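Local coordinates for protein galactose-binding lectin (Arachis hypogaea, PDB 6VAW) that binds D-galactose-containing carbohydrates as a calcium- and manganese-dependent legume lectin that assembles into a homotetramer, at the interface of chains A and B and the interface of chains A and C. Residues are numbered along the deposited sequence; one frame, centred on the assembly and turned at random. Chains: chain A/B/C, Galactose-binding lectin.

Chain A takes part in both contacts, meeting chain B in contact 1 and chain C in contact 2. The centres of the C-alpha atoms of the two patches lie about 27 Å apart, and the patches have no residue in common. Contact 1 uses the outward-facing side chains of strands 159-168, 173-179 and 185-191, whereas contact 2 uses the end of strand 43-48, the segment just after it and a loop at residues 16-17. One subunit thus offers two separate surfaces, each to another copy of the same protein, and in this way the homotetramer grows beyond a pair.

Contact 1: the interface of chains A and B. Residues chain A 164, 166, 175-177, 187; chain B 166-167, 175.
B:Ile166 packs against strands 159-168, 173-179 and 185-191 of chain A, where two legume lectin subunits meet through their beta-sheets. Its CB lies beside the hydroxyl of A:Ser175, 3.8 Å from OG. From there the side chain forks. The CG2 methyl, anti to the backbone N, points back towards the same serine and comes to 3.4 Å from its OG; the same methyl also approaches CG2 of A:Thr187 more loosely. The other branch, starting at CG1, runs over the methyl of A:Ala177, its CG1 4.1 Å from CB. With chi2 at 165° this branch is stretched out, which carries CD1 on towards A:Ile166. There the terminal methyl meets CD1 of A:Ile166 at 3.7 Å and also touches A:Ala177, while the carbonyl O of A:Thr164 stands 4.0 Å from CD1 of B:Ile166. The two isoleucines are equivalent residues of the two chains; their side chains slide past each other in opposite directions, so that methyl meets methyl alongside.

Next to this apolar strip the two copies of Ser175 meet with OG of B:Ser175 against CB of A:Ser175, and their hydroxyls are turned differently. In chain A, OG is anti to the backbone N (chi1 -169°); in chain B it lies beside the backbone N (chi1 -62°), so the two-fold symmetry is broken locally. A water bridges the pair, 2.6 Å from OG of A:Ser175 and 2.8 Å from OG of B:Ser175, and also lies near the carbonyl O of B:Ile166. The hydroxyl of B:Ser175 serves a second water as well, with OG 2.8 Å away, and this one leads to the carbonyl O of A:Ile166.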
loop_
_atom_site.group_PDB
_atom_site.type_symbol
_atom_site.label_atom_id
_atom_site.label_comp_id
_atom_site.label_asym_id
_atom_site.label_seq_id
_atom_site.Cartn_x
_atom_site.Cartn_y
_atom_site.Cartn_z
ATOM N N THR A 164 15.178 6.072 -8.736
ATOM C CA THR A 164 14.911 5.151 -7.657
ATOM C C THR A 164 16.121 5.231 -6.746
ATOM O O THR A 164 17.253 5.211 -7.214
ATOM C CB THR A 164 14.615 3.738 -8.188
ATOM O OG1 THR A 164 13.328 3.738 -8.787
ATOM C CG2 THR A 164 14.604 2.691 -7.084
ATOM N N ILE A 166 17.732 3.707 -2.979
ATOM C CA ILE A 166 17.674 2.709 -1.902
ATOM C C ILE A 166 18.716 3.083 -0.872
ATOM O O ILE A 166 19.901 3.179 -1.221
ATOM C CB ILE A 166 17.892 1.242 -2.370
ATOM C CG1 ILE A 166 16.846 0.768 -3.383
ATOM C CG2 ILE A 166 17.960 0.275 -1.159
ATOM C CD1 ILE A 166 17.243 -0.575 -4.049
ATOM N N SER A 175 22.167 3.965 -2.740
ATOM C CA SER A 175 22.248 3.557 -4.145
ATOM C C SER A 175 21.192 4.305 -4.946
ATOM O O SER A 175 20.057 4.410 -4.499
ATOM C CB SER A 175 22.096 2.047 -4.285
ATOM O OG SER A 175 22.442 1.705 -5.613
ATOM N N VAL A 176 21.574 4.804 -6.118
ATOM C CA VAL A 176 20.734 5.635 -7.002
ATOM C C VAL A 176 20.730 5.059 -8.421
ATOM O O VAL A 176 21.802 4.799 -8.979
ATOM C CB VAL A 176 21.243 7.109 -7.016
ATOM C CG1 VAL A 176 20.353 8.007 -7.879
ATOM C CG2 VAL A 176 21.388 7.676 -5.611
ATOM N N ALA A 177 19.537 4.906 -9.002
ATOM C CA ALA A 177 19.372 4.471 -10.394
ATOM C C ALA A 177 18.518 5.522 -11.092
ATOM O O ALA A 177 17.407 5.803 -10.639
ATOM C CB ALA A 177 18.745 3.078 -10.494
ATOM N N THR A 187 23.843 4.846 -12.818
ATOM C CA THR A 187 23.805 4.530 -11.391
ATOM C C THR A 187 24.961 5.168 -10.650
ATOM O O THR A 187 26.026 5.398 -11.223
ATOM C CB THR A 187 23.804 2.995 -11.108
ATOM O OG1 THR A 187 25.066 2.432 -11.475
ATOM C CG2 THR A 187 22.649 2.242 -11.779
ATOM N N ILE B 166 19.164 -2.888 -7.461
ATOM C CA ILE B 166 20.096 -1.999 -8.157
ATOM C C ILE B 166 21.502 -2.610 -8.073
ATOM O O ILE B 166 22.019 -2.840 -6.969
ATOM C CB ILE B 166 20.127 -0.532 -7.634
ATOM C CG1 ILE B 166 18.722 0.167 -7.659
ATOM C CG2 ILE B 166 21.183 0.298 -8.393
ATOM C CD1 ILE B 166 18.665 1.444 -6.831
ATOM N N TYR B 167 22.149 -2.764 -9.222
ATOM C CA TYR B 167 23.560 -3.140 -9.222
ATOM C C TYR B 167 24.352 -1.933 -9.745
ATOM O O TYR B 167 24.173 -1.543 -10.895
ATOM C CB TYR B 167 23.854 -4.406 -10.014
ATOM C CG TYR B 167 25.312 -4.796 -9.935
ATOM C CD1 TYR B 167 25.865 -5.276 -8.746
ATOM C CD2 TYR B 167 26.170 -4.571 -11.009
ATOM C CE1 TYR B 167 27.226 -5.574 -8.647
ATOM C CE2 TYR B 167 27.533 -4.879 -10.924
ATOM C CZ TYR B 167 28.052 -5.385 -9.742
ATOM O OH TYR B 167 29.381 -5.728 -9.642
ATOM N N SER B 175 22.195 -3.845 -4.334
ATOM C CA SER B 175 21.251 -3.347 -3.313
ATOM C C SER B 175 19.844 -3.869 -3.618
ATOM O O SER B 175 19.403 -3.837 -4.775
ATOM C CB SER B 175 21.257 -1.825 -3.256
ATOM O OG SER B 175 22.525 -1.306 -2.901
HETATM O O HOH W 1 21.776 0.566 -0.983
HETATM O O HOH W 2 23.726 -0.577 -5.301
#

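Contact 2: the interface of chains A and C. Residues chain A 48, 50-51; chain C 16-17, 48, 50.
The segment that follows strand 43-48 in each subunit brings A:Met50 and C:Met50 together across the two-fold axis, flanked by the tyrosines that end the strands, with the loop at C:Pro16 and C:Ala17 beside A:Met50. A:Met50 reaches across to that loop: its sulfur rests on C:Ala17, with SD 3.4 Å from CA and close to the CB methyl as well. The side chain is extended as far as the sulfur and then bends at chi3 (63°), turning the terminal methyl aside between the two tyrosines. This CE lies in the ring plane of A:Tyr48, at its edge, 3.7 Å from CE2, and faces C:Tyr48 across the interface, 4.1 Å from the phenol OH.

C:Met50 approaches from the opposite subunit and bends the other way, with chi3 at -77°. Its methyl CE packs against the base of the partner methionine, 3.5 Å from CB of A:Met50. The same methyl stands above the CZ-OH end of the A:Tyr48 ring, 3.8 Å from CZ, and the two side chains cross obliquely. A:Tyr48 thus has its own chain's A:Met50 at its edge and C:Met50 of the partner above its phenol end.

At the margin the two proline rings meet, with CB of A:Pro51 4.0 Å from CB of C:Pro16. The opposite bends at chi3 probably allow the two methionine side chains to pack together near the two-fold axis. The patch contributes apolar packing to the association of chains A and C within the lectin homotetramer.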
loop_
_atom_site.group_PDB
_atom_site.type_symbol
_atom_site.label_atom_id
_atom_site.label_comp_id
_atom_site.label_asym_id
_atom_site.label_seq_id
_atom_site.Cartn_x
_atom_site.Cartn_y
_atom_site.Cartn_z
ATOM N N TYR A 48 8.482 17.138 2.518
ATOM C CA TYR A 48 7.391 16.363 3.078
ATOM C C TYR A 48 7.200 16.984 4.463
ATOM O O TYR A 48 8.188 17.192 5.163
ATOM C CB TYR A 48 7.689 14.860 3.074
ATOM C CG TYR A 48 6.530 14.055 3.598
ATOM C CD1 TYR A 48 5.333 13.976 2.886
ATOM C CD2 TYR A 48 6.619 13.376 4.812
ATOM C CE1 TYR A 48 4.265 13.221 3.355
ATOM C CE2 TYR A 48 5.539 12.642 5.306
ATOM C CZ TYR A 48 4.367 12.568 4.572
ATOM O OH TYR A 48 3.318 11.807 5.032
ATOM N N MET A 50 5.958 16.238 7.257
ATOM C CA MET A 50 6.151 15.548 8.536
ATOM C C MET A 50 7.618 15.194 8.745
ATOM O O MET A 50 8.257 14.679 7.842
ATOM C CB MET A 50 5.298 14.292 8.593
ATOM C CG MET A 50 5.489 13.538 9.840
ATOM S SD MET A 50 4.327 12.202 10.006
ATOM C CE MET A 50 4.719 11.133 8.617
ATOM N N PRO A 51 8.156 15.425 9.951
ATOM C CA PRO A 51 9.492 14.998 10.259
ATOM C C PRO A 51 9.533 13.462 10.201
ATOM O O PRO A 51 8.614 12.818 10.610
ATOM C CB PRO A 51 9.694 15.476 11.700
ATOM C CG PRO A 51 8.706 16.575 11.853
ATOM C CD PRO A 51 7.518 16.126 11.051
ATOM N N PRO C 16 7.431 10.745 15.219
ATOM C CA PRO C 16 6.895 12.098 14.947
ATOM C C PRO C 16 5.540 12.081 14.213
ATOM O O PRO C 16 4.874 13.115 14.191
ATOM C CB PRO C 16 8.005 12.765 14.114
ATOM C CG PRO C 16 8.784 11.643 13.541
ATOM C CD PRO C 16 8.692 10.501 14.487
ATOM N N ALA C 17 5.093 10.909 13.730
ATOM C CA ALA C 17 3.804 10.746 13.044
ATOM C C ALA C 17 2.587 10.808 13.987
ATOM O O ALA C 17 1.461 10.909 13.493
ATOM C CB ALA C 17 3.768 9.426 12.262
ATOM N N TYR C 48 -3.168 11.682 14.817
ATOM C CA TYR C 48 -2.239 11.554 13.693
ATOM C C TYR C 48 -1.701 12.977 13.518
ATOM O O TYR C 48 -2.497 13.914 13.500
ATOM C CB TYR C 48 -2.938 10.970 12.463
ATOM C CG TYR C 48 -1.963 10.753 11.331
ATOM C CD1 TYR C 48 -0.926 9.820 11.440
ATOM C CD2 TYR C 48 -2.053 11.500 10.158
ATOM C CE1 TYR C 48 -0.019 9.625 10.398
ATOM C CE2 TYR C 48 -1.129 11.344 9.131
ATOM C CZ TYR C 48 -0.129 10.389 9.243
ATOM O OH TYR C 48 0.749 10.222 8.199
ATOM N N MET C 50 -0.201 14.765 11.195
ATOM C CA MET C 50 -0.437 15.557 10.001
ATOM C C MET C 50 -1.901 15.928 9.858
ATOM O O MET C 50 -2.757 15.048 9.887
ATOM C CB MET C 50 0.053 14.839 8.727
ATOM C CG MET C 50 0.090 15.773 7.527
ATOM S SD MET C 50 0.864 15.077 6.082
ATOM C CE MET C 50 2.582 15.231 6.561
#